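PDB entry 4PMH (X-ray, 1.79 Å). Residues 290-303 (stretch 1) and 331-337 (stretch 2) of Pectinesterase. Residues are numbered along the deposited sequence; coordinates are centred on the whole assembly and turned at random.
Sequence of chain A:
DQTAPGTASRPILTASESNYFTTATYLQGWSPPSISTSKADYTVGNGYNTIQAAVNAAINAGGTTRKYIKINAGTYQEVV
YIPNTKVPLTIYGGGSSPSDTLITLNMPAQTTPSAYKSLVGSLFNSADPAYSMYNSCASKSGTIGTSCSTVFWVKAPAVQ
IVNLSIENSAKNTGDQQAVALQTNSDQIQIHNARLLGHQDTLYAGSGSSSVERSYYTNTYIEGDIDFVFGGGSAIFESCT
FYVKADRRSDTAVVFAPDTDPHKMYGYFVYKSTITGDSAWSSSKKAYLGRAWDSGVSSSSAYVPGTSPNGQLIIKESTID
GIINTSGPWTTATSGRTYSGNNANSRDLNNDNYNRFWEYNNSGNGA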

# COMPACT_ATOMS: atom_id res chain seq x y z
N ARG A 290 12.84 -3.60 -2.63
CA ARG A 290 13.22 -4.83 -3.30
C ARG A 290 12.05 -5.30 -4.16
O ARG A 290 10.89 -4.98 -3.89
N ALA A 291 12.35 -6.08 -5.17
CA ALA A 291 11.32 -6.58 -6.05
C ALA A 291 10.59 -7.71 -5.34
O ALA A 291 11.22 -8.60 -4.74
N TRP A 292 9.25 -7.61 -5.36
CA TRP A 292 8.40 -8.75 -4.99
C TRP A 292 8.19 -9.52 -6.27
O TRP A 292 7.42 -9.12 -7.15
N ASP A 293 8.92 -10.62 -6.37
CA ASP A 293 8.95 -11.46 -7.55
C ASP A 293 7.86 -12.52 -7.34
O ASP A 293 8.17 -13.73 -7.19
N SER A 294 6.60 -12.08 -7.28
CA SER A 294 5.47 -12.99 -6.99
C SER A 294 5.38 -14.14 -8.00
O SER A 294 5.46 -13.93 -9.21
N GLY A 295 5.24 -15.34 -7.46
CA GLY A 295 5.14 -16.56 -8.26
C GLY A 295 6.43 -17.04 -8.88
O GLY A 295 6.41 -17.97 -9.68
N VAL A 296 7.56 -16.43 -8.51
CA VAL A 296 8.87 -16.82 -9.02
C VAL A 296 9.59 -17.61 -7.95
O VAL A 296 9.89 -17.08 -6.88
N SER A 297 9.90 -18.86 -8.27
CA SER A 297 10.37 -19.84 -7.29
C SER A 297 11.78 -19.57 -6.75
O SER A 297 12.06 -19.80 -5.58
N SER A 298 12.66 -19.12 -7.63
CA SER A 298 14.06 -18.87 -7.31
C SER A 298 14.56 -17.93 -8.39
O SER A 298 13.85 -17.71 -9.38
N SER A 299 15.77 -17.43 -8.24
CA SER A 299 16.36 -16.58 -9.28
C SER A 299 16.41 -17.32 -10.63
O SER A 299 16.25 -16.70 -11.70
N SER A 300 16.59 -18.64 -10.58
CA SER A 300 16.57 -19.47 -11.79
C SER A 300 15.25 -19.44 -12.55
O SER A 300 15.24 -19.66 -13.77
N ALA A 301 14.15 -19.17 -11.86
CA ALA A 301 12.82 -19.22 -12.48
C ALA A 301 12.35 -17.89 -13.07
O ALA A 301 11.27 -17.83 -13.65
N TYR A 302 13.16 -16.85 -12.92
CA TYR A 302 12.80 -15.52 -13.43
C TYR A 302 12.87 -15.46 -14.96
O TYR A 302 13.91 -15.75 -15.57
N VAL A 303 11.75 -15.09 -15.58
CA VAL A 303 11.63 -14.93 -17.01
C VAL A 303 11.40 -13.45 -17.35
O VAL A 303 10.30 -12.93 -17.16
N THR A 331 18.05 -7.48 -2.55
CA THR A 331 17.70 -8.67 -3.29
C THR A 331 16.19 -8.89 -3.36
O THR A 331 15.49 -8.68 -2.37
N ALA A 332 15.70 -9.30 -4.53
CA ALA A 332 14.27 -9.63 -4.67
C ALA A 332 13.86 -10.82 -3.80
O ALA A 332 14.71 -11.64 -3.40
N THR A 333 12.56 -10.91 -3.53
CA THR A 333 12.00 -12.01 -2.72
C THR A 333 12.34 -13.41 -3.26
O THR A 333 12.37 -14.39 -2.49
N SER A 334 12.58 -13.49 -4.57
CA SER A 334 12.99 -14.71 -5.27
C SER A 334 14.46 -15.09 -5.09
O SER A 334 14.84 -16.23 -5.40
N GLY A 335 15.28 -14.17 -4.59
CA GLY A 335 16.73 -14.33 -4.62
C GLY A 335 17.37 -13.65 -5.82
O GLY A 335 18.60 -13.62 -5.95
N ARG A 336 16.56 -13.11 -6.72
CA ARG A 336 17.10 -12.40 -7.88
C ARG A 336 17.87 -11.16 -7.41
O ARG A 336 17.28 -10.24 -6.85
N THR A 337 19.18 -11.15 -7.64
CA THR A 337 20.03 -10.06 -7.18
C THR A 337 19.59 -8.71 -7.79
O THR A 337 19.12 -8.66 -8.93

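The contact is organised around the buried carboxylate of Asp-293, whose CA-to-CB bond points toward the second stretch. With chi1 at -88° (m), it meets Arg-336 in a two-pronged salt bridge: Arg-336 NH2 donates to Asp-293 OD1 at 2.9 Å and Arg-336 NE to Asp-293 OD2 at 3.0 Å, both nearly straight. Asp-293 OD2 also accepts a very short hydrogen bond, 2.5 Å, from Ser-334 OG. In Ser-334, a p rotamer pointing toward the first stretch, Ser-334 OG also accepts from Arg-336 N at 3.2 Å, so one small side chain ties the carboxylate to the backbone of the arginine that neutralises it.

Arg-336 leaves its backbone sideways, but its t, t, p course brings the guanidinium inward. There it lies flat on the ring of Tyr-302 (chi1 t), with planes at 8° and Arg-336 CZ 3.9 Å from the Tyr-302 ring centroid, a cation-pi stack. Arg-336 CD adds a CH-pi contact over the same ring. A planar cation suits this place because its edge can serve the carboxylate while its face covers the aromatic ring.

Thr-333, also p, links backbone and solvent: Thr-333 OG1 accepts from Asp-293 N at 2.9 Å and lies 2.7 Å from water 2, which donates to Asp-293 O. Thr-333 N donates to Ala-291 O at 2.9 Å. Trp-292 (t) points away, yet its ring edge passes Thr-333 OG1 at 3.5 Å from Trp-292 CD1.

Small methyls allow close approach where Ala-291 CB meets Ala-332 CB at 3.6 Å. Beyond them, the CA-to-CB bond of Arg-290 (p, then t, t) points toward the second stretch, with Arg-290 CB 3.4 Å from Thr-331 O; water 1 accepts from Arg-290 NH1 and donates to Thr-331 O, while Thr-333 CG2 covers one guanidinium face. Val-296 (t) packs its CG1 3.8 Å from Ser-334 CB.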

# COMPACT_ATOMS: atom_id res chain seq x y z
CB ARG A 290 13.59 -5.92 -2.30
CG ARG A 290 12.45 -6.46 -1.46
CD ARG A 290 12.99 -7.47 -0.45
NE ARG A 290 11.97 -7.96 0.46
CZ ARG A 290 12.05 -9.09 1.16
NH1 ARG A 290 13.14 -9.85 1.11
NH2 ARG A 290 11.04 -9.46 1.93
CB ALA A 291 11.95 -7.08 -7.34
CB TRP A 292 7.08 -8.33 -4.34
CG TRP A 292 6.17 -9.52 -4.02
CD1 TRP A 292 6.56 -10.83 -3.78
CD2 TRP A 292 4.75 -9.50 -3.89
NE1 TRP A 292 5.44 -11.62 -3.52
CE2 TRP A 292 4.33 -10.81 -3.58
CE3 TRP A 292 3.79 -8.48 -4.00
CZ2 TRP A 292 2.98 -11.14 -3.39
CZ3 TRP A 292 2.46 -8.80 -3.83
CH2 TRP A 292 2.07 -10.12 -3.52
CB ASP A 293 10.35 -12.11 -7.71
CG ASP A 293 11.33 -11.23 -8.51
OD1 ASP A 293 10.96 -10.11 -8.95
OD2 ASP A 293 12.48 -11.71 -8.73
CB SER A 294 4.11 -12.28 -6.92
OG SER A 294 4.00 -11.26 -7.88
CB VAL A 296 9.73 -15.61 -9.40
CG1 VAL A 296 11.12 -16.06 -9.89
CG2 VAL A 296 9.00 -14.77 -10.46
CB SER A 297 10.38 -21.23 -7.92
OG SER A 297 10.39 -22.20 -6.90
CB SER A 298 14.86 -20.17 -7.33
OG SER A 298 14.92 -20.68 -8.65
CB SER A 299 17.73 -16.05 -8.86
OG SER A 299 18.53 -17.07 -8.31
CB SER A 300 16.87 -20.94 -11.47
OG SER A 300 18.14 -21.06 -10.86
CB ALA A 301 11.80 -19.75 -11.49
CB TYR A 302 13.69 -14.43 -12.80
CG TYR A 302 13.34 -13.03 -13.26
CD1 TYR A 302 12.28 -12.32 -12.72
CD2 TYR A 302 14.08 -12.43 -14.26
CE1 TYR A 302 11.96 -11.04 -13.16
CE2 TYR A 302 13.77 -11.17 -14.71
CZ TYR A 302 12.71 -10.48 -14.16
OH TYR A 302 12.44 -9.21 -14.63
CB VAL A 303 10.44 -15.76 -17.56
CG1 VAL A 303 10.35 -15.64 -19.07
CG2 VAL A 303 10.60 -17.22 -17.16
CB THR A 331 18.36 -9.89 -2.62
OG1 THR A 331 19.77 -9.67 -2.57
CG2 THR A 331 18.10 -11.15 -3.41
CB ALA A 332 13.91 -9.91 -6.13
CB THR A 333 10.47 -11.87 -2.62
OG1 THR A 333 9.89 -11.97 -3.94
CG2 THR A 333 10.10 -10.55 -1.96
CB SER A 334 12.71 -14.54 -6.76
OG SER A 334 13.49 -13.50 -7.33
CB ARG A 336 15.99 -12.01 -8.85
CG ARG A 336 16.47 -11.11 -9.98
CD ARG A 336 15.42 -10.96 -11.05
NE ARG A 336 14.22 -10.22 -10.62
CZ ARG A 336 13.87 -9.02 -11.07
NH1 ARG A 336 14.62 -8.35 -11.94
NH2 ARG A 336 12.75 -8.48 -10.63
CB THR A 337 21.49 -10.29 -7.56
OG1 THR A 337 21.64 -10.17 -8.97
CG2 THR A 337 21.95 -11.65 -7.14
O HOH W 1 15.96 -9.18 0.35
O HOH W 2 9.23 -14.52 -4.60